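Local coordinates for protein hemolysin BL lytic component L1 (Bacillus cereus, PDB 7NMQ) that forms one component of the three-part haemolysin BL enterotoxin, an alpha-helical pore-forming toxin, and probably helps to perforate host cell membranes, at residues His190-Val194 with His255-Tyr259; Ala205-Val209 with Leu237-Ile242; Ile213-Val218 with Ala229-Leu234. All blocks are in the same frame, centred on the assembly; numbering follows the deposited sequence. Where two conformers were deposited one is given.

Contact 1 of 3, residues His190-Val194 with His255-Tyr259; sequences HFDDV and HMDSY
The imidazole of His-190 is overlapped on one face by Ser-258, whose CB stands almost centrally above it, 3.4 Å from the ring centroid. At its edge, His-190 ND1 meets ND1 of His-255 in a hydrogen bond of 2.8 Å. The bond is close to straight (168°) and lies near the plane of both rings, which meet rim to rim with their planes 47° apart. Either nitrogen could be the donor, but one must be bare, so probably no more than one of the two imidazoles carries a positive charge. In both histidines CG is anti to the carbonyl carbon, which swings the rings to the same side of the interface, where the two side chains cross at about a right angle. Asp-193, three residues after His-190, covers the His-255 ring, as Ser-258, three residues after His-255, covers that of His-190; Asp-193 CB lies 3.6 Å from the His-255 ring centroid. Asp-193 OD2 hangs over the same face, 3.2 Å from His-255 CE1, without hydrogen bonding, while OD1 makes a salt bridge to Lys-189. Ser-258 OG bonds to the carbonyl of Lys-254. The other side of the contact is apolar. Val-194 CG2 slides past His-255 CB at 3.8 Å, and Phe-191 lays CD1 over the rim of the Tyr-259 ring face, 3.7 Å from CE2, with the rings oblique. The two helical segments run roughly antiparallel (150°), their axes 8.4 Å apart. On the apolar side, Phe-191 and Tyr-259 rest on helix 10-33, Val-194 and Met-256 reach Ile-213 of helix 203-216, and Met-256 and Tyr-259 touch strand 225-230.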
ATOM      1  N   HIS A 190       0.111  -6.434 -14.632  1.00 12.06           N
ATOM      2  CA  HIS A 190      -1.306  -6.136 -14.925  1.00 11.18           C
ATOM      3  C   HIS A 190      -1.921  -5.363 -13.756  1.00 11.26           C
ATOM      4  O   HIS A 190      -2.642  -4.383 -13.987  1.00 11.49           O
ATOM      5  CB  HIS A 190      -2.134  -7.388 -15.213  1.00 10.98           C
ATOM      6  CG  HIS A 190      -1.859  -8.003 -16.540  1.00 12.18           C
ATOM      7  ND1 HIS A 190      -2.057  -7.331 -17.739  1.00 12.79           N
ATOM      8  CD2 HIS A 190      -1.459  -9.270 -16.863  1.00 12.90           C
ATOM      9  CE1 HIS A 190      -1.763  -8.171 -18.738  1.00 13.48           C
ATOM     10  NE2 HIS A 190      -1.373  -9.372 -18.212  1.00 13.94           N
ATOM     11  N   PHE A 191      -1.700  -5.808 -12.526  1.00 11.50           N
ATOM     12  CA  PHE A 191      -2.309  -5.156 -11.342  1.00 11.50           C
ATOM     13  C   PHE A 191      -1.719  -3.761 -11.194  1.00 12.84           C
ATOM     14  O   PHE A 191      -2.439  -2.776 -10.884  1.00 13.10           O
ATOM     15  CB  PHE A 191      -2.051  -5.988 -10.093  1.00 12.48           C
ATOM     16  CG  PHE A 191      -2.989  -5.649  -8.979  1.00 13.32           C
ATOM     17  CD1 PHE A 191      -4.224  -6.282  -8.946  1.00 17.53           C
ATOM     18  CD2 PHE A 191      -2.689  -4.752  -7.978  1.00 15.27           C
ATOM     19  CE1 PHE A 191      -5.123  -6.036  -7.928  1.00 18.08           C
ATOM     20  CE2 PHE A 191      -3.609  -4.513  -6.974  1.00 16.00           C
ATOM     21  CZ  PHE A 191      -4.809  -5.138  -6.953  1.00 17.64           C
ATOM     22  N   ASP A 192      -0.424  -3.650 -11.418  1.00 13.10           N
ATOM     23  CA  ASP A 192       0.239  -2.321 -11.339  1.00 14.96           C
ATOM     24  C   ASP A 192      -0.372  -1.365 -12.368  1.00 13.11           C
ATOM     25  O   ASP A 192      -0.515  -0.167 -12.082  1.00 14.79           O
ATOM     26  CB  ASP A 192       1.750  -2.390 -11.586  1.00 16.42           C
ATOM     27  CG  ASP A 192       2.560  -3.067 -10.493  1.00 22.25           C
ATOM     28  OD1 ASP A 192       2.038  -3.165  -9.379  1.00 25.41           O
ATOM     29  OD2 ASP A 192       3.748  -3.430 -10.776  1.00 30.65           O
ATOM     30  N   ASP A 193      -0.752  -1.877 -13.527  1.00 12.26           N
ATOM     31  CA  ASP A 193      -1.348  -1.077 -14.615  1.00 11.95           C
ATOM     32  C   ASP A 193      -2.739  -0.616 -14.195  1.00 11.67           C
ATOM     33  O   ASP A 193      -3.107   0.537 -14.489  1.00 11.80           O
ATOM     34  CB  ASP A 193      -1.336  -1.806 -15.960  1.00 13.52           C
ATOM     35  CG  ASP A 193       0.071  -1.973 -16.537  1.00 15.26           C
ATOM     36  OD1 ASP A 193       1.009  -1.308 -16.059  1.00 17.83           O
ATOM     37  OD2 ASP A 193       0.216  -2.761 -17.521  1.00 19.01           O
ATOM     38  N   VAL A 194      -3.494  -1.461 -13.498  1.00 10.99           N
ATOM     39  CA  VAL A 194      -4.814  -1.049 -12.983  1.00 10.91           C
ATOM     40  C   VAL A 194      -4.578   0.081 -11.980  1.00 11.62           C
ATOM     41  O   VAL A 194      -5.321   1.075 -12.008  1.00 12.49           O
ATOM     42  CB  VAL A 194      -5.561  -2.232 -12.319  1.00 11.98           C
ATOM     43  CG1 VAL A 194      -6.831  -1.768 -11.635  1.00 13.99           C
ATOM     44  CG2 VAL A 194      -5.851  -3.284 -13.377  1.00 12.51           C
ATOM     45  N   HIS A 255      -6.752  -5.279 -18.158  1.00 12.10           N
ATOM     46  CA  HIS A 255      -5.647  -5.697 -17.292  1.00 11.32           C
ATOM     47  C   HIS A 255      -6.208  -6.475 -16.106  1.00 10.81           C
ATOM     48  O   HIS A 255      -5.590  -7.467 -15.684  1.00 11.48           O
ATOM     49  CB  HIS A 255      -4.847  -4.492 -16.787  1.00 10.58           C
ATOM     50  CG  HIS A 255      -3.899  -3.932 -17.797  1.00 11.73           C
ATOM     51  ND1 HIS A 255      -2.914  -4.721 -18.407  1.00 12.25           N
ATOM     52  CD2 HIS A 255      -3.748  -2.666 -18.277  1.00 12.06           C
ATOM     53  CE1 HIS A 255      -2.177  -3.927 -19.217  1.00 13.23           C
ATOM     54  NE2 HIS A 255      -2.705  -2.659 -19.167  1.00 13.60           N
ATOM     55  N   MET A 256      -7.309  -6.015 -15.524  0.50 10.94           N
ATOM     56  CA  MET A 256      -7.894  -6.738 -14.372  0.50 11.18           C
ATOM     57  C   MET A 256      -8.351  -8.123 -14.828  0.50 11.44           C
ATOM     58  O   MET A 256      -8.056  -9.119 -14.133  0.50 11.51           O
ATOM     59  CB  MET A 256      -9.078  -5.974 -13.791  0.50 12.83           C
ATOM     60  CG  MET A 256      -9.614  -6.645 -12.560  0.50 15.31           C
ATOM     61  SD  MET A 256      -8.294  -6.899 -11.354  0.50 18.94           S
ATOM     62  CE  MET A 256      -8.502  -5.412 -10.380  0.50 17.72           C
ATOM     63  N   ASP A 257      -8.940  -8.205 -16.009  1.00 11.75           N
ATOM     64  CA  ASP A 257      -9.375  -9.528 -16.544  1.00 12.37           C
ATOM     65  C   ASP A 257      -8.146 -10.413 -16.788  1.00 12.02           C
ATOM     66  O   ASP A 257      -8.200 -11.606 -16.460  1.00 13.20           O
ATOM     67  CB  ASP A 257     -10.162  -9.384 -17.833  1.00 13.96           C
ATOM     68  CG  ASP A 257     -11.501  -8.694 -17.684  1.00 16.18           C
ATOM     69  OD1 ASP A 257     -12.017  -8.596 -16.537  1.00 19.25           O
ATOM     70  OD2 ASP A 257     -11.987  -8.201 -18.735  1.00 20.27           O
ATOM     71  N   SER A 258      -7.030  -9.845 -17.221  1.00 10.94           N
ATOM     72  CA  SER A 258      -5.810 -10.621 -17.473  1.00 11.33           C
ATOM     73  C   SER A 258      -5.233 -11.108 -16.147  1.00 11.39           C
ATOM     74  O   SER A 258      -4.703 -12.240 -16.095  1.00 12.50           O
ATOM     75  CB  SER A 258      -4.770  -9.873 -18.222  1.00 12.21           C
ATOM     76  OG  SER A 258      -5.214  -9.459 -19.496  1.00 14.54           O
ATOM     77  N   TYR A 259      -5.256 -10.269 -15.120  1.00 11.22           N
ATOM     78  CA  TYR A 259      -4.878 -10.657 -13.751  1.00 11.37           C
ATOM     79  C   TYR A 259      -5.669 -11.891 -13.328  1.00 10.97           C
ATOM     80  O   TYR A 259      -5.091 -12.888 -12.832  1.00 11.48           O
ATOM     81  CB  TYR A 259      -5.123  -9.474 -12.816  1.00 11.41           C
ATOM     82  CG  TYR A 259      -4.812  -9.782 -11.393  1.00 11.72           C
ATOM     83  CD1 TYR A 259      -5.752 -10.364 -10.569  1.00 13.00           C
ATOM     84  CD2 TYR A 259      -3.578  -9.469 -10.868  1.00 12.72           C
ATOM     85  CE1 TYR A 259      -5.469 -10.623  -9.242  1.00 14.46           C
ATOM     86  CE2 TYR A 259      -3.269  -9.761  -9.552  1.00 14.45           C
ATOM     87  CZ  TYR A 259      -4.219 -10.325  -8.724  1.00 14.70           C
ATOM     88  OH  TYR A 259      -3.923 -10.617  -7.415  1.00 19.10           O
TER

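Contact 2 of 3, residues Ala205-Val209 with Leu237-Ile242; sequences AAILV and LGAAGI
The backbone N of Val-209 donates to Ala-205 O at 3.0 Å, one turn of helix 203-216, and both of these residues bear on Ile-242 in the facing loop. Ile-242 divides its branches between them: CG2 packs 3.7 Å from Ala-205 CB, while CD1 reaches Val-209 CG2, also at 3.7 Å. This split follows from its first torsion (64°), which puts CG1 between the backbone N and the carbonyl carbon. Leu-208 points at the loop and runs at a slant to Ile-242, its CD1 3.8 Å from Ile-242 CG2 and near the methyl of Ala-240. At the start of 237-242, Leu-237 spreads its two methyls against the helix: CD1 meets Val-209 CG2 at 3.9 Å, and CD2 lies 3.6 Å from Leu-208 O. A type I turn from Leu-237 to Ala-240, closed by Ala-240 N on Leu-237 O and followed by Gly-241 with positive phi (72°), brings Leu-237 and Ile-242 to the same helix. Trp-197 of helix 173-200 touches Val-209 and Ile-242 as well. Only aliphatic carbons pair between the side chains, so the loop is held to the helix by shape and hydrophobicity, in keeping with the predicted membrane-spanning character of both segments.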
ATOM      1  N   ALA A 205     -10.966   9.057  -7.492  1.00 17.42           N
ATOM      2  CA  ALA A 205     -11.090   7.860  -8.360  1.00 16.91           C
ATOM      3  C   ALA A 205     -10.341   6.698  -7.715  1.00 15.98           C
ATOM      4  O   ALA A 205     -10.896   5.600  -7.678  1.00 17.92           O
ATOM      5  CB  ALA A 205     -10.581   8.126  -9.751  1.00 18.75           C
ATOM      6  N   ALA A 206      -9.126   6.944  -7.225  1.00 15.54           N
ATOM      7  CA  ALA A 206      -8.277   5.923  -6.611  1.00 15.96           C
ATOM      8  C   ALA A 206      -9.073   5.234  -5.495  1.00 14.91           C
ATOM      9  O   ALA A 206      -9.038   3.983  -5.447  1.00 15.36           O
ATOM     10  CB  ALA A 206      -6.975   6.480  -6.122  1.00 16.77           C
ATOM     11  N   ILE A 207      -9.765   5.992  -4.640  1.00 13.87           N
ATOM     12  CA  ILE A 207     -10.474   5.385  -3.480  1.00 14.71           C
ATOM     13  C   ILE A 207     -11.624   4.527  -3.991  1.00 14.32           C
ATOM     14  O   ILE A 207     -11.902   3.484  -3.361  1.00 15.48           O
ATOM     15  CB  ILE A 207     -10.913   6.483  -2.501  1.00 16.79           C
ATOM     16  CG1 ILE A 207      -9.721   7.170  -1.837  1.00 19.23           C
ATOM     17  CG2 ILE A 207     -11.955   6.000  -1.528  1.00 18.60           C
ATOM     18  CD1 ILE A 207      -8.707   6.321  -1.221  1.00 23.52           C
ATOM     19  N   LEU A 208     -12.322   4.963  -5.035  1.00 14.92           N
ATOM     20  CA  LEU A 208     -13.446   4.150  -5.563  1.00 14.40           C
ATOM     21  C   LEU A 208     -12.910   2.821  -6.105  1.00 13.67           C
ATOM     22  O   LEU A 208     -13.550   1.763  -5.879  1.00 13.81           O
ATOM     23  CB  LEU A 208     -14.172   4.903  -6.663  1.00 15.03           C
ATOM     24  CG  LEU A 208     -15.010   6.086  -6.183  1.00 16.78           C
ATOM     25  CD1 LEU A 208     -15.456   6.965  -7.342  1.00 18.69           C
ATOM     26  CD2 LEU A 208     -16.205   5.612  -5.401  1.00 18.82           C
ATOM     27  N   VAL A 209     -11.757   2.858  -6.769  1.00 12.73           N
ATOM     28  CA  VAL A 209     -11.165   1.628  -7.367  1.00 13.10           C
ATOM     29  C   VAL A 209     -10.692   0.727  -6.232  1.00 13.30           C
ATOM     30  O   VAL A 209     -10.996  -0.495  -6.244  1.00 13.97           O
ATOM     31  CB  VAL A 209     -10.051   1.932  -8.361  1.00 13.59           C
ATOM     32  CG1 VAL A 209      -9.374   0.646  -8.796  1.00 14.85           C
ATOM     33  CG2 VAL A 209     -10.563   2.775  -9.528  1.00 14.54           C
ATOM     34  N   LEU A 237     -17.527  -0.443 -11.125  1.00 15.67           N
ATOM     35  CA  LEU A 237     -17.173   0.970 -11.371  1.00 15.55           C
ATOM     36  C   LEU A 237     -17.872   1.532 -12.615  1.00 16.04           C
ATOM     37  O   LEU A 237     -17.571   2.645 -12.995  1.00 16.15           O
ATOM     38  CB  LEU A 237     -15.656   1.081 -11.502  1.00 14.86           C
ATOM     39  CG  LEU A 237     -14.902   0.685 -10.238  1.00 16.07           C
ATOM     40  CD1 LEU A 237     -13.447   0.393 -10.555  1.00 18.64           C
ATOM     41  CD2 LEU A 237     -15.050   1.752  -9.173  1.00 17.25           C
ATOM     42  N   GLY A 238     -18.711   0.767 -13.293  1.00 16.65           N
ATOM     43  CA  GLY A 238     -19.328   1.219 -14.564  1.00 16.92           C
ATOM     44  C   GLY A 238     -20.117   2.516 -14.459  1.00 18.04           C
ATOM     45  O   GLY A 238     -20.163   3.233 -15.470  1.00 20.60           O
ATOM     46  N   ALA A 239     -20.736   2.828 -13.317  1.00 17.54           N
ATOM     47  CA  ALA A 239     -21.512   4.079 -13.137  1.00 18.63           C
ATOM     48  C   ALA A 239     -20.803   5.066 -12.205  1.00 18.69           C
ATOM     49  O   ALA A 239     -21.469   6.031 -11.765  1.00 22.86           O
ATOM     50  CB  ALA A 239     -22.876   3.779 -12.598  1.00 20.61           C
ATOM     51  N   ALA A 240     -19.530   4.846 -11.881  1.00 18.18           N
ATOM     52  CA  ALA A 240     -18.822   5.586 -10.815  1.00 19.74           C
ATOM     53  C   ALA A 240     -18.361   6.965 -11.300  1.00 19.93           C
ATOM     54  O   ALA A 240     -17.831   7.711 -10.451  1.00 21.98           O
ATOM     55  CB  ALA A 240     -17.644   4.785 -10.354  1.00 19.85           C
ATOM     56  N   GLY A 241     -18.481   7.272 -12.594  1.00 19.49           N
ATOM     57  CA  GLY A 241     -18.101   8.583 -13.152  1.00 20.24           C
ATOM     58  C   GLY A 241     -16.596   8.770 -13.205  1.00 20.02           C
ATOM     59  O   GLY A 241     -16.156   9.928 -13.190  1.00 23.39           O
ATOM     60  N   ILE A 242     -15.831   7.677 -13.309  1.00 17.83           N
ATOM     61  CA  ILE A 242     -14.339   7.733 -13.354  1.00 17.74           C
ATOM     62  C   ILE A 242     -13.836   7.243 -14.714  1.00 17.12           C
ATOM     63  O   ILE A 242     -12.631   7.012 -14.848  1.00 18.86           O
ATOM     64  CB  ILE A 242     -13.695   6.950 -12.197  1.00 18.96           C
ATOM     65  CG1 ILE A 242     -13.999   5.455 -12.253  1.00 19.51           C
ATOM     66  CG2 ILE A 242     -14.087   7.563 -10.871  1.00 22.34           C
ATOM     67  CD1 ILE A 242     -13.191   4.654 -11.286  1.00 19.14           C
TER

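Contact 3 of 3, residues Ile213-Val218 with Ala229-Leu234; sequences IGGAVV and AVVGGL
Ala-229 pairs with Val-218 as an antiparallel hydrogen-bonded pair: Ala-229 N donates to Val-218 O at 2.9 Å, and Ala-229 O accepts from Val-218 N, also at 2.9 Å. The same Ala-229 oxygen takes a CA-H...O contact from Val-217 CA at 3.3 Å, so one hydrogen bond and a weaker CA-H contact meet at this oxygen. Val-230 follows, in a non-hydrogen-bonded pair with Val-217. Its CG2 leans on CG2 of Ile-213 at 4.0 Å and reaches towards CG2 of Val-217, while CG1 touches the methyl of Ala-216; its backbone N, which faces away from the Val-217 strand, bonds to OD1 of Asn-260 on helix 247-272. Val-231 N then donates to Ala-216 O at 2.8 Å, approaching from above the carbonyl plane (42° out of it), and this bond extends the backbone pairing one step beyond the bridged residues. Val-231 CG2, anti to its own carbonyl carbon, lies across the Val-218 side chain, 3.8 Å from CG1. Gly-232, with a positive phi (77°), sits third in a type II turn running from Val-230 to Gly-233, closed by Gly-233 N on Val-230 O at 2.9 Å. Past the turn Leu-234 comes back alongside Ile-213, pointing the same way, with CD2 4.1 Å from Ile-213 CG1. Met-256 packs on Val-230 and Leu-234, and Leu-26 of helix 10-33 touches Val-217. Polar pairing between the segments is thus entirely backbone to backbone, and every side chain that meets another across it is alanine, valine, leucine or isoleucine. Such a greasy two-stranded hairpin resembles the beta tongue of ClyA, a family relative, and may likewise be a part that leaves the soluble fold to enter a membrane.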
ATOM      1  N   ILE A 213     -12.138  -3.074  -5.713  1.00 12.89           N
ATOM      2  CA  ILE A 213     -11.246  -4.262  -5.754  1.00 12.65           C
ATOM      3  C   ILE A 213     -11.264  -4.932  -4.399  1.00 13.42           C
ATOM      4  O   ILE A 213     -11.448  -6.170  -4.358  1.00 13.92           O
ATOM      5  CB  ILE A 213      -9.823  -3.848  -6.147  1.00 12.88           C
ATOM      6  CG1 ILE A 213      -9.802  -3.339  -7.587  1.00 14.00           C
ATOM      7  CG2 ILE A 213      -8.875  -5.042  -5.909  1.00 13.61           C
ATOM      8  CD1 ILE A 213      -8.473  -2.783  -8.034  1.00 14.50           C
ATOM      9  N   GLY A 214     -11.023  -4.201  -3.317  1.00 14.55           N
ATOM     10  CA  GLY A 214     -10.936  -4.843  -1.993  1.00 14.85           C
ATOM     11  C   GLY A 214     -12.199  -5.627  -1.707  1.00 15.71           C
ATOM     12  O   GLY A 214     -12.093  -6.763  -1.196  1.00 17.09           O
ATOM     13  N   GLY A 215     -13.366  -5.068  -2.036  1.00 15.42           N
ATOM     14  CA  GLY A 215     -14.647  -5.694  -1.721  1.00 15.37           C
ATOM     15  C   GLY A 215     -14.896  -6.947  -2.546  1.00 15.57           C
ATOM     16  O   GLY A 215     -15.727  -7.723  -2.103  1.00 18.38           O
ATOM     17  N   ALA A 216     -14.193  -7.127  -3.657  1.00 14.88           N
ATOM     18  CA  ALA A 216     -14.413  -8.211  -4.636  1.00 15.05           C
ATOM     19  C   ALA A 216     -13.312  -9.259  -4.536  1.00 14.53           C
ATOM     20  O   ALA A 216     -13.440 -10.284  -5.236  1.00 15.60           O
ATOM     21  CB  ALA A 216     -14.526  -7.659  -6.018  1.00 15.73           C
ATOM     22  N   VAL A 217     -12.276  -9.061  -3.745  1.00 14.65           N
ATOM     23  CA  VAL A 217     -11.167 -10.049  -3.666  1.00 14.05           C
ATOM     24  C   VAL A 217     -11.634 -11.324  -2.995  1.00 14.20           C
ATOM     25  O   VAL A 217     -12.262 -11.290  -1.932  1.00 16.23           O
ATOM     26  CB  VAL A 217      -9.941  -9.499  -2.929  1.00 15.15           C
ATOM     27  CG1 VAL A 217      -8.990 -10.597  -2.513  1.00 16.31           C
ATOM     28  CG2 VAL A 217      -9.256  -8.483  -3.805  1.00 15.75           C
ATOM     29  N   VAL A 218     -11.283 -12.440  -3.628  1.00 13.43           N
ATOM     30  CA  VAL A 218     -11.388 -13.771  -2.998  1.00 14.29           C
ATOM     31  C   VAL A 218     -10.006 -14.421  -3.095  1.00 14.62           C
ATOM     32  O   VAL A 218      -9.290 -14.132  -4.046  1.00 15.30           O
ATOM     33  CB  VAL A 218     -12.467 -14.636  -3.661  1.00 15.93           C
ATOM     34  CG1 VAL A 218     -13.844 -14.079  -3.362  1.00 16.71           C
ATOM     35  CG2 VAL A 218     -12.257 -14.904  -5.134  1.00 16.40           C
ATOM     36  N   ALA A 229      -8.108 -13.449  -6.637  1.00 12.77           N
ATOM     37  CA  ALA A 229      -8.844 -13.023  -7.833  1.00 11.91           C
ATOM     38  C   ALA A 229      -9.834 -11.941  -7.432  1.00 12.07           C
ATOM     39  O   ALA A 229     -10.194 -11.867  -6.267  1.00 14.12           O
ATOM     40  CB  ALA A 229      -9.582 -14.197  -8.418  1.00 12.77           C
ATOM     41  N   VAL A 230     -10.210 -11.113  -8.398  1.00 11.64           N
ATOM     42  CA  VAL A 230     -11.150  -9.993  -8.151  1.00 11.64           C
ATOM     43  C   VAL A 230     -12.467 -10.325  -8.843  1.00 11.92           C
ATOM     44  O   VAL A 230     -12.551 -10.291 -10.066  1.00 11.92           O
ATOM     45  CB  VAL A 230     -10.554  -8.680  -8.651  1.00 11.67           C
ATOM     46  CG1 VAL A 230     -11.502  -7.549  -8.400  1.00 12.83           C
ATOM     47  CG2 VAL A 230      -9.200  -8.403  -7.987  1.00 13.55           C
ATOM     48  N   VAL A 231     -13.449 -10.715  -8.048  1.00 12.58           N
ATOM     49  CA  VAL A 231     -14.742 -11.192  -8.607  1.00 13.19           C
ATOM     50  C   VAL A 231     -15.380 -10.092  -9.441  1.00 13.08           C
ATOM     51  O   VAL A 231     -15.685  -9.051  -8.844  1.00 14.45           O
ATOM     52  CB  VAL A 231     -15.675 -11.629  -7.485  1.00 13.70           C
ATOM     53  CG1 VAL A 231     -17.028 -12.006  -8.047  1.00 15.04           C
ATOM     54  CG2 VAL A 231     -15.064 -12.752  -6.662  1.00 13.87           C
ATOM     55  N   GLY A 232     -15.652 -10.345 -10.713  1.00 13.26           N
ATOM     56  CA  GLY A 232     -16.282  -9.365 -11.617  1.00 13.07           C
ATOM     57  C   GLY A 232     -15.315  -8.299 -12.098  1.00 13.99           C
ATOM     58  O   GLY A 232     -15.759  -7.328 -12.742  1.00 15.23           O
ATOM     59  N   GLY A 233     -14.033  -8.434 -11.799  1.00 13.21           N
ATOM     60  CA  GLY A 233     -13.032  -7.428 -12.192  1.00 12.96           C
ATOM     61  C   GLY A 233     -13.430  -6.015 -11.748  1.00 14.15           C
ATOM     62  O   GLY A 233     -13.766  -5.808 -10.578  1.00 14.56           O
ATOM     63  N   LEU A 234     -13.396  -5.051 -12.676  1.00 12.83           N
ATOM     64  CA  LEU A 234     -13.714  -3.647 -12.353  1.00 12.91           C
ATOM     65  C   LEU A 234     -15.185  -3.348 -12.642  1.00 14.62           C
ATOM     66  O   LEU A 234     -15.552  -2.159 -12.639  1.00 15.71           O
ATOM     67  CB  LEU A 234     -12.807  -2.730 -13.181  1.00 12.95           C
ATOM     68  CG  LEU A 234     -11.312  -2.913 -12.933  1.00 13.07           C
ATOM     69  CD1 LEU A 234     -10.480  -1.864 -13.617  1.00 14.54           C
ATOM     70  CD2 LEU A 234     -10.975  -2.917 -11.458  1.00 14.15           C
TER

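How the contacts relate
Along the chain the three contacts are nested: contact 3 lies within the loop closed by contact 2, which lies within that closed by contact 1. Contacts 2 and 3 share helix 203-216, their centres about 14 Å apart; their segments lie only two or three residues apart in sequence, with no other touch between them. Contacts 1 and 3 have centres about 12 Å apart and touch where Met-256 packs on contact 3. Contacts 1 and 2, about 16 Å apart between centres, do not touch. Together they pack the predicted membrane-spanning segments, between and partly within helices 173-200 and 247-272, against each other, probably keeping them sheltered in the soluble toxin.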